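Local coordinates for EDD domain protein, DegV family (Ruminococcus gnavus ATCC 29149, PDB 5V85), which probably acts as a fatty-acid-binding protein and is seen here holding a molecule of vaccenic acid, at residues V24-C29 and Y100-S105; V45-Q50 and S282-V287; Y177-N182 and R224-A229. All coordinates share one frame; numbering follows the deposited sequence.

Interaction 1 (V24-C29 and Y100-S105); sequences VIVDSC and YVVTLS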
loop_
_atom_site.group_PDB
_atom_site.type_symbol
_atom_site.label_atom_id
_atom_site.label_comp_id
_atom_site.label_asym_id
_atom_site.label_seq_id
_atom_site.Cartn_x
_atom_site.Cartn_y
_atom_site.Cartn_z
ATOM N N VAL B 24 -5.425 -4.673 21.998
ATOM C CA VAL B 24 -5.864 -4.037 20.760
ATOM C C VAL B 24 -7.112 -3.222 21.069
ATOM O O VAL B 24 -8.156 -3.782 21.428
ATOM C CB VAL B 24 -6.150 -5.063 19.653
ATOM C CG1 VAL B 24 -6.481 -4.347 18.346
ATOM C CG2 VAL B 24 -4.968 -6.002 19.473
ATOM N N ILE B 25 -7.004 -1.905 20.922
ATOM C CA ILE B 25 -8.117 -0.983 21.126
ATOM C C ILE B 25 -8.758 -0.705 19.772
ATOM O O ILE B 25 -8.069 -0.317 18.823
ATOM C CB ILE B 25 -7.641 0.321 21.789
ATOM C CG1 ILE B 25 -6.889 0.029 23.092
ATOM C CG2 ILE B 25 -8.810 1.254 22.034
ATOM C CD1 ILE B 25 -7.787 -0.324 24.254
ATOM N N VAL B 26 -10.070 -0.909 19.675
ATOM C CA VAL B 26 -10.820 -0.694 18.440
ATOM C C VAL B 26 -11.969 0.253 18.752
ATOM O O VAL B 26 -12.650 0.083 19.768
ATOM C CB VAL B 26 -11.352 -2.025 17.864
ATOM C CG1 VAL B 26 -11.993 -1.822 16.496
ATOM C CG2 VAL B 26 -10.233 -3.059 17.783
ATOM N N ASP B 27 -12.187 1.258 17.901
ATOM C CA ASP B 27 -13.349 2.091 18.172
ATOM C C ASP B 27 -14.620 1.298 17.871
ATOM O O ASP B 27 -14.592 0.264 17.197
ATOM C CB ASP B 27 -13.288 3.433 17.416
ATOM C CG ASP B 27 -13.451 3.314 15.897
ATOM O OD1 ASP B 27 -14.182 2.439 15.398
ATOM O OD2 ASP B 27 -12.857 4.159 15.189
ATOM N N SER B 28 -15.742 1.778 18.408
ATOM C CA SER B 28 -16.939 0.945 18.465
ATOM C C SER B 28 -17.499 0.596 17.093
ATOM O O SER B 28 -18.321 -0.321 17.000
ATOM C CB SER B 28 -18.014 1.626 19.314
ATOM O OG SER B 28 -18.474 2.815 18.705
ATOM N N CYS B 29 -17.079 1.280 16.025
ATOM C CA CYS B 29 -17.573 0.897 14.707
ATOM C C CYS B 29 -17.108 -0.504 14.323
ATOM O O CYS B 29 -17.826 -1.221 13.617
ATOM C CB CYS B 29 -17.141 1.915 13.652
ATOM S SG CYS B 29 -17.883 1.635 12.013
ATOM N N TYR B 100 -2.092 -1.452 20.583
ATOM C CA TYR B 100 -2.434 -1.239 19.185
ATOM C C TYR B 100 -3.841 -0.665 19.111
ATOM O O TYR B 100 -4.745 -1.131 19.811
ATOM C CB TYR B 100 -2.360 -2.542 18.387
ATOM C CG TYR B 100 -1.023 -3.252 18.456
ATOM C CD1 TYR B 100 0.021 -2.895 17.610
ATOM C CD2 TYR B 100 -0.809 -4.285 19.362
ATOM C CE1 TYR B 100 1.245 -3.548 17.668
ATOM C CE2 TYR B 100 0.406 -4.945 19.424
ATOM C CZ TYR B 100 1.430 -4.573 18.575
ATOM O OH TYR B 100 2.637 -5.228 18.639
ATOM N N VAL B 101 -4.026 0.350 18.271
ATOM C CA VAL B 101 -5.303 1.045 18.143
ATOM C C VAL B 101 -5.766 0.949 16.696
ATOM O O VAL B 101 -4.989 1.208 15.770
ATOM C CB VAL B 101 -5.202 2.516 18.590
ATOM C CG1 VAL B 101 -6.594 3.111 18.792
ATOM C CG2 VAL B 101 -4.388 2.625 19.865
ATOM N N VAL B 102 -7.028 0.575 16.509
ATOM C CA VAL B 102 -7.640 0.445 15.191
ATOM C C VAL B 102 -8.859 1.353 15.156
ATOM O O VAL B 102 -9.768 1.211 15.984
ATOM C CB VAL B 102 -8.031 -1.010 14.886
ATOM C CG1 VAL B 102 -8.558 -1.129 13.467
ATOM C CG2 VAL B 102 -6.841 -1.939 15.109
ATOM N N THR B 103 -8.885 2.283 14.205
ATOM C CA THR B 103 -9.952 3.269 14.123
ATOM C C THR B 103 -10.582 3.262 12.739
ATOM O O THR B 103 -10.025 2.732 11.776
ATOM C CB THR B 103 -9.447 4.689 14.422
ATOM O OG1 THR B 103 -8.746 5.189 13.273
ATOM C CG2 THR B 103 -8.526 4.700 15.630
ATOM N N LEU B 104 -11.753 3.894 12.660
ATOM C CA LEU B 104 -12.390 4.257 11.401
ATOM C C LEU B 104 -11.428 4.992 10.478
ATOM O O LEU B 104 -10.447 5.584 10.940
ATOM C CB LEU B 104 -13.600 5.155 11.660
ATOM C CG LEU B 104 -14.899 4.494 12.100
ATOM C CD1 LEU B 104 -15.639 5.399 13.075
ATOM C CD2 LEU B 104 -15.739 4.209 10.875
ATOM N N SER B 105 -11.725 4.980 9.180
ATOM C CA SER B 105 -10.965 5.757 8.212
ATOM C C SER B 105 -10.839 7.207 8.657
ATOM O O SER B 105 -11.823 7.835 9.054
ATOM C CB SER B 105 -11.648 5.693 6.846
ATOM O OG SER B 105 -11.062 6.621 5.953
#
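Ile25 and Val102 carry the bonding between two parallel strands, 24-27 and 100-103, whose N-to-C directions differ by only 16°. Ile25 N gives a bond to Tyr100 O (2.6 Å) and Ile25 O takes one from Val102 N (2.7 Å), before Asp27 N reaches Val102 O at 3.1 Å. Val24, Val26 and Val102 gather on one face of the sheet, where Val26 and Val102 lie side by side, while Ile25 and Val101 pack on the other.

After the last backbone bond the side chains take over. Asp27 sets CG between its own backbone N and carbonyl carbon (chi1 69°), which swings the carboxylate across to the neighbouring strand. There OD2 accepts Leu104 N at 2.8 Å on its syn side, 26° out of the carboxylate plane, and also pairs with Ser111 OG; OD1 takes a weak bond from Cys29 N. Leu104 crosses this carboxylate at about a right angle. Its CB lies 3.7 Å from Asp27 OD2; its CG and CD1 each touch both that same oxygen and Cys29 CB; its CD2 ends against Cys29 SG at 3.5 Å, and the side chain also reaches the bound vaccenic acid. A leucine in place of Asp27 would probably leave Leu104 N and the Ser111 hydroxyl without their acceptor and let the loop beside the fatty acid shift.

The buried carboxylate thus continues the ladder beyond the last backbone bond, and its charge is likely to be eased by the two N-H groups and the hydroxyl around it.

Interaction 2 (V45-Q50 and S282-V287); sequences VALGIQ and SGISTV. With VCA (vaccenic acid), chain H.
Ile49 and Gly283 meet at a flat group, the peptide joining Gly283 to Ile284: Ile49 CD1 sits over one face of that plane, 3.7 Å from Gly283 C. Glycine puts no side chain on this side, and the methyl occupies the direction a CB would take. A second flat group is the carboxylate of the vaccenic acid, over one face of which lies Leu47 CD2, 3.9 Å from C1 of the ligand; its oxygens bond to Thr80 and Ser109. Ser282 O is gripped from opposite faces of its plane by Thr286 N and, at 2.8 Å, by Thr286 OG1.

The rest is aliphatic. Ile284 has CG1 anti to its carbonyl carbon (chi1 -67°), and a further bend at chi2 carries CD1 into the angle between Leu47 and Ile49, 3.7 Å from Leu47 CB and 3.8 Å from Ile49 CG1. One turn on, Val287 CG2 meets Ile49 CG2 at 3.8 Å, the two side chains overlapping as they run in opposed directions. Ile49 therefore spans the first turn of the helix, with one branch on Gly283 and the other on Val287. The turn itself is capped by Ser282, whose OG accepts Ser285 N at 3.3 Å, and Ser285 CA borders the ligand chain at C9.

Helix 283-289 thus lies against strand 42-51, with helix 64-73 touching Thr286 and Val287. Asp58, just beyond strand 54-57, accepts Ile284 N, and on the strand side Pro83 packs against Leu47.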
loop_
_atom_site.group_PDB
_atom_site.type_symbol
_atom_site.label_atom_id
_atom_site.label_comp_id
_atom_site.label_asym_id
_atom_site.label_seq_id
_atom_site.Cartn_x
_atom_site.Cartn_y
_atom_site.Cartn_z
ATOM N N VAL B 45 -13.506 1.285 22.315
ATOM C CA VAL B 45 -13.688 2.665 22.758
ATOM C C VAL B 45 -14.897 3.210 22.009
ATOM O O VAL B 45 -14.920 3.203 20.772
ATOM C CB VAL B 45 -12.438 3.527 22.510
ATOM C CG1 VAL B 45 -12.792 4.999 22.582
ATOM C CG2 VAL B 45 -11.358 3.204 23.531
ATOM N N ALA B 46 -15.900 3.671 22.751
ATOM C CA ALA B 46 -17.229 3.900 22.199
ATOM C C ALA B 46 -17.365 5.265 21.537
ATOM O O ALA B 46 -16.865 6.273 22.045
ATOM C CB ALA B 46 -18.282 3.768 23.299
ATOM N N LEU B 47 -18.065 5.291 20.408
ATOM C CA LEU B 47 -18.534 6.539 19.826
ATOM C C LEU B 47 -19.914 6.880 20.387
ATOM O O LEU B 47 -20.529 6.093 21.110
ATOM C CB LEU B 47 -18.584 6.448 18.298
ATOM C CG LEU B 47 -17.253 6.605 17.555
ATOM C CD1 LEU B 47 -16.392 5.352 17.675
ATOM C CD2 LEU B 47 -17.481 6.963 16.097
ATOM N N GLY B 48 -20.399 8.072 20.047
ATOM C CA GLY B 48 -21.710 8.531 20.472
ATOM C C GLY B 48 -22.691 8.528 19.312
ATOM O O GLY B 48 -22.299 8.671 18.153
ATOM N N ILE B 49 -23.972 8.356 19.631
ATOM C CA ILE B 49 -25.040 8.337 18.639
ATOM C C ILE B 49 -26.165 9.238 19.126
ATOM O O ILE B 49 -26.661 9.070 20.245
ATOM C CB ILE B 49 -25.562 6.910 18.385
ATOM C CG1 ILE B 49 -24.449 6.028 17.812
ATOM C CG2 ILE B 49 -26.767 6.938 17.446
ATOM C CD1 ILE B 49 -24.828 4.565 17.693
ATOM N N GLN B 50 -26.570 10.189 18.288
ATOM C CA GLN B 50 -27.627 11.135 18.625
ATOM C C GLN B 50 -28.723 11.040 17.575
ATOM O O GLN B 50 -28.468 11.244 16.384
ATOM C CB GLN B 50 -27.079 12.561 18.710
ATOM C CG GLN B 50 -28.139 13.615 18.976
ATOM C CD GLN B 50 -28.622 13.602 20.410
ATOM O OE1 GLN B 50 -27.832 13.456 21.344
ATOM N NE2 GLN B 50 -29.928 13.745 20.595
ATOM N N SER B 282 -22.338 -3.095 14.164
ATOM C CA SER B 282 -22.268 -2.343 15.406
ATOM C C SER B 282 -23.246 -1.172 15.365
ATOM O O SER B 282 -23.955 -0.948 14.382
ATOM C CB SER B 282 -20.851 -1.827 15.630
ATOM O OG SER B 282 -20.515 -0.891 14.615
ATOM N N GLY B 283 -23.262 -0.397 16.451
ATOM C CA GLY B 283 -24.123 0.776 16.496
ATOM C C GLY B 283 -23.784 1.793 15.421
ATOM O O GLY B 283 -24.664 2.275 14.703
ATOM N N ILE B 284 -22.499 2.129 15.289
ATOM C CA ILE B 284 -22.092 3.097 14.274
ATOM C C ILE B 284 -22.338 2.544 12.875
ATOM O O ILE B 284 -22.858 3.246 12.000
ATOM C CB ILE B 284 -20.619 3.500 14.479
ATOM C CG1 ILE B 284 -20.454 4.285 15.783
ATOM C CG2 ILE B 284 -20.106 4.311 13.289
ATOM C CD1 ILE B 284 -21.220 5.593 15.830
ATOM N N SER B 285 -21.980 1.279 12.640
ATOM C CA SER B 285 -22.212 0.686 11.326
ATOM C C SER B 285 -23.699 0.646 10.993
ATOM O O SER B 285 -24.091 0.877 9.844
ATOM C CB SER B 285 -21.611 -0.718 11.264
ATOM O OG SER B 285 -20.205 -0.690 11.444
ATOM N N THR B 286 -24.543 0.362 11.989
ATOM C CA THR B 286 -25.987 0.334 11.761
ATOM C C THR B 286 -26.513 1.710 11.367
ATOM O O THR B 286 -27.328 1.831 10.444
ATOM C CB THR B 286 -26.701 -0.173 13.015
ATOM O OG1 THR B 286 -26.386 -1.555 13.222
ATOM C CG2 THR B 286 -28.211 -0.012 12.887
ATOM N N VAL B 287 -26.044 2.757 12.050
ATOM C CA VAL B 287 -26.513 4.113 11.776
ATOM C C VAL B 287 -26.253 4.493 10.323
ATOM O O VAL B 287 -27.093 5.124 9.670
ATOM C CB VAL B 287 -25.851 5.107 12.750
ATOM C CG1 VAL B 287 -25.935 6.530 12.215
ATOM C CG2 VAL B 287 -26.491 5.008 14.132
HETATM O O2 VCA H . -16.934 10.280 13.712
HETATM C C1 VCA H . -18.111 9.854 13.573
HETATM O O1 VCA H . -19.083 10.556 13.962
HETATM C C2 VCA H . -18.364 8.485 12.936
HETATM C C3 VCA H . -18.579 8.635 11.430
HETATM C C4 VCA H . -18.470 7.262 10.763
HETATM C C5 VCA H . -18.906 7.366 9.300
HETATM C C6 VCA H . -18.562 6.080 8.547
HETATM C C7 VCA H . -19.319 4.898 9.152
HETATM C C8 VCA H . -19.408 3.748 8.144
HETATM C C9 VCA H . -20.138 2.572 8.797
HETATM C C10 VCA H . -20.210 1.380 7.840
HETATM C C11 VCA H . -21.174 1.679 6.693
HETATM C C12 VCA H . -20.781 1.559 5.424
HETATM C C13 VCA H . -19.391 1.022 5.072
HETATM C C14 VCA H . -18.441 2.181 4.763
HETATM C C15 VCA H . -17.118 1.651 4.207
HETATM C C16 VCA H . -16.067 2.763 4.268
HETATM C C17 VCA H . -14.847 2.396 3.421
HETATM C C18 VCA H . -13.839 3.547 3.445
#

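Interaction 3 (Y177-N182 and R224-A229); sequences YFVLEN and RGMKKA. With VCA (vaccenic acid), chain H.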
loop_
_atom_site.group_PDB
_atom_site.type_symbol
_atom_site.label_atom_id
_atom_site.label_comp_id
_atom_site.label_asym_id
_atom_site.label_seq_id
_atom_site.Cartn_x
_atom_site.Cartn_y
_atom_site.Cartn_z
ATOM N N TYR B 177 -16.172 -3.026 0.407
ATOM C CA TYR B 177 -17.276 -2.904 -0.532
ATOM C C TYR B 177 -18.577 -2.956 0.251
ATOM O O TYR B 177 -18.659 -3.612 1.292
ATOM C CB TYR B 177 -17.262 -4.026 -1.586
ATOM C CG TYR B 177 -15.892 -4.318 -2.162
ATOM C CD1 TYR B 177 -14.965 -5.077 -1.457
ATOM C CD2 TYR B 177 -15.528 -3.837 -3.411
ATOM C CE1 TYR B 177 -13.715 -5.339 -1.976
ATOM C CE2 TYR B 177 -14.279 -4.098 -3.940
ATOM C CZ TYR B 177 -13.377 -4.850 -3.217
ATOM O OH TYR B 177 -12.133 -5.113 -3.736
ATOM N N PHE B 178 -19.598 -2.265 -0.252
ATOM C CA PHE B 178 -20.890 -2.353 0.411
ATOM C C PHE B 178 -22.010 -1.946 -0.536
ATOM O O PHE B 178 -21.808 -1.172 -1.477
ATOM C CB PHE B 178 -20.926 -1.515 1.703
ATOM C CG PHE B 178 -20.683 -0.040 1.511
ATOM C CD1 PHE B 178 -19.398 0.456 1.352
ATOM C CD2 PHE B 178 -21.739 0.855 1.553
ATOM C CE1 PHE B 178 -19.174 1.816 1.204
ATOM C CE2 PHE B 178 -21.525 2.216 1.405
ATOM C CZ PHE B 178 -20.239 2.698 1.235
ATOM N N VAL B 179 -23.185 -2.517 -0.285
ATOM C CA VAL B 179 -24.430 -2.168 -0.958
ATOM C C VAL B 179 -25.460 -1.888 0.125
ATOM O O VAL B 179 -25.653 -2.713 1.024
ATOM C CB VAL B 179 -24.924 -3.295 -1.889
ATOM C CG1 VAL B 179 -26.287 -2.946 -2.475
ATOM C CG2 VAL B 179 -23.915 -3.571 -2.991
ATOM N N LEU B 180 -26.114 -0.732 0.046
ATOM C CA LEU B 180 -27.099 -0.328 1.036
ATOM C C LEU B 180 -28.472 -0.173 0.395
ATOM O O LEU B 180 -28.602 0.060 -0.809
ATOM C CB LEU B 180 -26.712 0.995 1.711
ATOM C CG LEU B 180 -25.313 1.097 2.314
ATOM C CD1 LEU B 180 -25.136 2.438 3.006
ATOM C CD2 LEU B 180 -25.067 -0.050 3.278
ATOM N N GLU B 181 -29.503 -0.306 1.228
ATOM C CA GLU B 181 -30.848 0.065 0.811
ATOM C C GLU B 181 -31.078 1.563 0.950
ATOM O O GLU B 181 -31.881 2.136 0.205
ATOM C CB GLU B 181 -31.887 -0.696 1.638
ATOM C CG GLU B 181 -31.763 -2.209 1.559
ATOM C CD GLU B 181 -32.608 -2.803 0.450
ATOM O OE1 GLU B 181 -32.986 -2.055 -0.476
ATOM O OE2 GLU B 181 -32.894 -4.018 0.504
ATOM N N ASN B 182 -30.381 2.207 1.883
ATOM C CA ASN B 182 -30.621 3.605 2.229
ATOM C C ASN B 182 -29.275 4.289 2.419
ATOM O O ASN B 182 -28.605 4.078 3.435
ATOM C CB ASN B 182 -31.475 3.713 3.494
ATOM C CG ASN B 182 -31.796 5.146 3.862
ATOM O OD1 ASN B 182 -31.449 6.078 3.139
ATOM N ND2 ASN B 182 -32.468 5.330 4.991
ATOM N N ARG B 224 -29.310 -3.047 -11.391
ATOM C CA ARG B 224 -30.746 -2.906 -11.201
ATOM C C ARG B 224 -31.243 -4.045 -10.314
ATOM O O ARG B 224 -31.074 -5.225 -10.639
ATOM C CB ARG B 224 -31.467 -2.835 -12.553
ATOM C CG ARG B 224 -31.704 -4.135 -13.312
ATOM C CD ARG B 224 -30.417 -4.860 -13.698
ATOM N NE ARG B 224 -29.530 -4.137 -14.611
ATOM C CZ ARG B 224 -28.204 -4.147 -14.508
ATOM N NH1 ARG B 224 -27.628 -4.833 -13.532
ATOM N NH2 ARG B 224 -27.454 -3.479 -15.375
ATOM N N GLY B 225 -31.801 -3.688 -9.168
ATOM C CA GLY B 225 -32.231 -4.680 -8.198
ATOM C C GLY B 225 -31.110 -5.102 -7.266
ATOM O O GLY B 225 -29.926 -5.040 -7.594
HETATM N N MSE B 226 -31.504 -5.548 -6.080
HETATM C CA MSE B 226 -30.560 -5.956 -5.044
HETATM C C MSE B 226 -29.818 -7.240 -5.413
HETATM O O MSE B 226 -28.621 -7.367 -5.161
HETATM C CB MSE B 226 -31.293 -6.138 -3.713
HETATM C CG MSE B 226 -30.436 -6.713 -2.600
HETATM SE SE MSE B 226 -28.890 -5.607 -2.174
HETATM C CE MSE B 226 -29.801 -4.072 -1.386
ATOM N N LYS B 227 -30.541 -8.187 -6.016
ATOM C CA LYS B 227 -29.953 -9.482 -6.342
ATOM C C LYS B 227 -28.765 -9.329 -7.284
ATOM O O LYS B 227 -27.694 -9.902 -7.053
ATOM C CB LYS B 227 -31.013 -10.399 -6.953
ATOM C CG LYS B 227 -30.842 -11.862 -6.586
ATOM C CD LYS B 227 -32.178 -12.586 -6.580
ATOM C CE LYS B 227 -32.965 -12.293 -5.305
ATOM N NZ LYS B 227 -32.469 -13.050 -4.121
ATOM N N LYS B 228 -28.934 -8.554 -8.354
ATOM C CA LYS B 228 -27.832 -8.365 -9.288
ATOM C C LYS B 228 -26.787 -7.397 -8.754
ATOM O O LYS B 228 -25.640 -7.431 -9.212
ATOM C CB LYS B 228 -28.375 -7.909 -10.644
ATOM C CG LYS B 228 -29.394 -8.899 -11.202
ATOM C CD LYS B 228 -30.527 -8.234 -11.958
ATOM C CE LYS B 228 -30.249 -8.193 -13.448
ATOM N NZ LYS B 228 -30.404 -9.524 -14.104
ATOM N N ALA B 229 -27.144 -6.554 -7.782
ATOM C CA ALA B 229 -26.137 -5.714 -7.141
ATOM C C ALA B 229 -25.167 -6.553 -6.320
ATOM O O ALA B 229 -23.958 -6.290 -6.318
ATOM C CB ALA B 229 -26.808 -4.655 -6.267
HETATM O O2 VCA H . -16.934 10.280 13.712
HETATM C C1 VCA H . -18.111 9.854 13.573
HETATM O O1 VCA H . -19.083 10.556 13.962
HETATM C C2 VCA H . -18.364 8.485 12.936
HETATM C C3 VCA H . -18.579 8.635 11.430
HETATM C C4 VCA H . -18.470 7.262 10.763
HETATM C C5 VCA H . -18.906 7.366 9.300
HETATM C C6 VCA H . -18.562 6.080 8.547
HETATM C C7 VCA H . -19.319 4.898 9.152
HETATM C C8 VCA H . -19.408 3.748 8.144
HETATM C C9 VCA H . -20.138 2.572 8.797
HETATM C C10 VCA H . -20.210 1.380 7.840
HETATM C C11 VCA H . -21.174 1.679 6.693
HETATM C C12 VCA H . -20.781 1.559 5.424
HETATM C C13 VCA H . -19.391 1.022 5.072
HETATM C C14 VCA H . -18.441 2.181 4.763
HETATM C C15 VCA H . -17.118 1.651 4.207
HETATM C C16 VCA H . -16.067 2.763 4.268
HETATM C C17 VCA H . -14.847 2.396 3.421
HETATM C C18 VCA H . -13.839 3.547 3.445
#
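Helix 226-240 is laid on the sheet that contains strand 176-179, and its first turn makes the contact through Met226 and Ala229, which close over Val179. Val179 carries CG1 anti to its backbone N (chi1 175°), and this methyl does the touching: Met226 SE is 3.7 Å away and Ala229 CB 4.2 Å. Met226, a selenomethionine, leaves the helix with CG anti to N and then bends at chi2 and chi3. The curl brings its methyl CE across Glu181, 3.6 Å from Glu181 CD, so the selenium packs on the valine while the methyl, still touching Val179 CG1, lies against the carboxylate. That carboxylate, on the exposed side, has its charge paired by Arg259 through OE2. Behind the turn, Gly225 holds the N-cap position with a positive phi of 86°, and its O accepts Ala229 N.

Phe178, the residue before Val179, points to the other side of the strand and meets the vaccenic acid instead. C13 of the ligand lies 3.7 Å above the ring plane toward its rim, Phe178 CE1 is 3.6 Å from C15, and Leu180 CG sits at the ring edge in plane.

With side chains alternating across the strand, one sheet face receives a helix and the other the fatty acid tail. This mixed, largely antiparallel sheet with helices packed on it forms one wall of the fatty-acid pocket, consistent with the lipid binding assigned to the DegV family.

Overall arrangement
Interactions 1 and 2 are directly joined, their centres 13 Å apart: strands 22-27 and 42-51 are neighbours in one sheet, with Val26 O 2.9 Å from Val45 N, and Cys29 O lies 2.9 Å from Ser282 OG, tying the loop after the first strand to the capped start of helix 283-289. Interaction 3 belongs to the other sheet, its centre 27 Å from that of interaction 1 and 23 Å from that of interaction 2, without touching either. The vaccenic acid bridges the gap: its carboxylate end is beside Leu47 of interaction 2, its chain passes Leu104 and Ser285, and its later carbons lie on Phe178 of interaction 3.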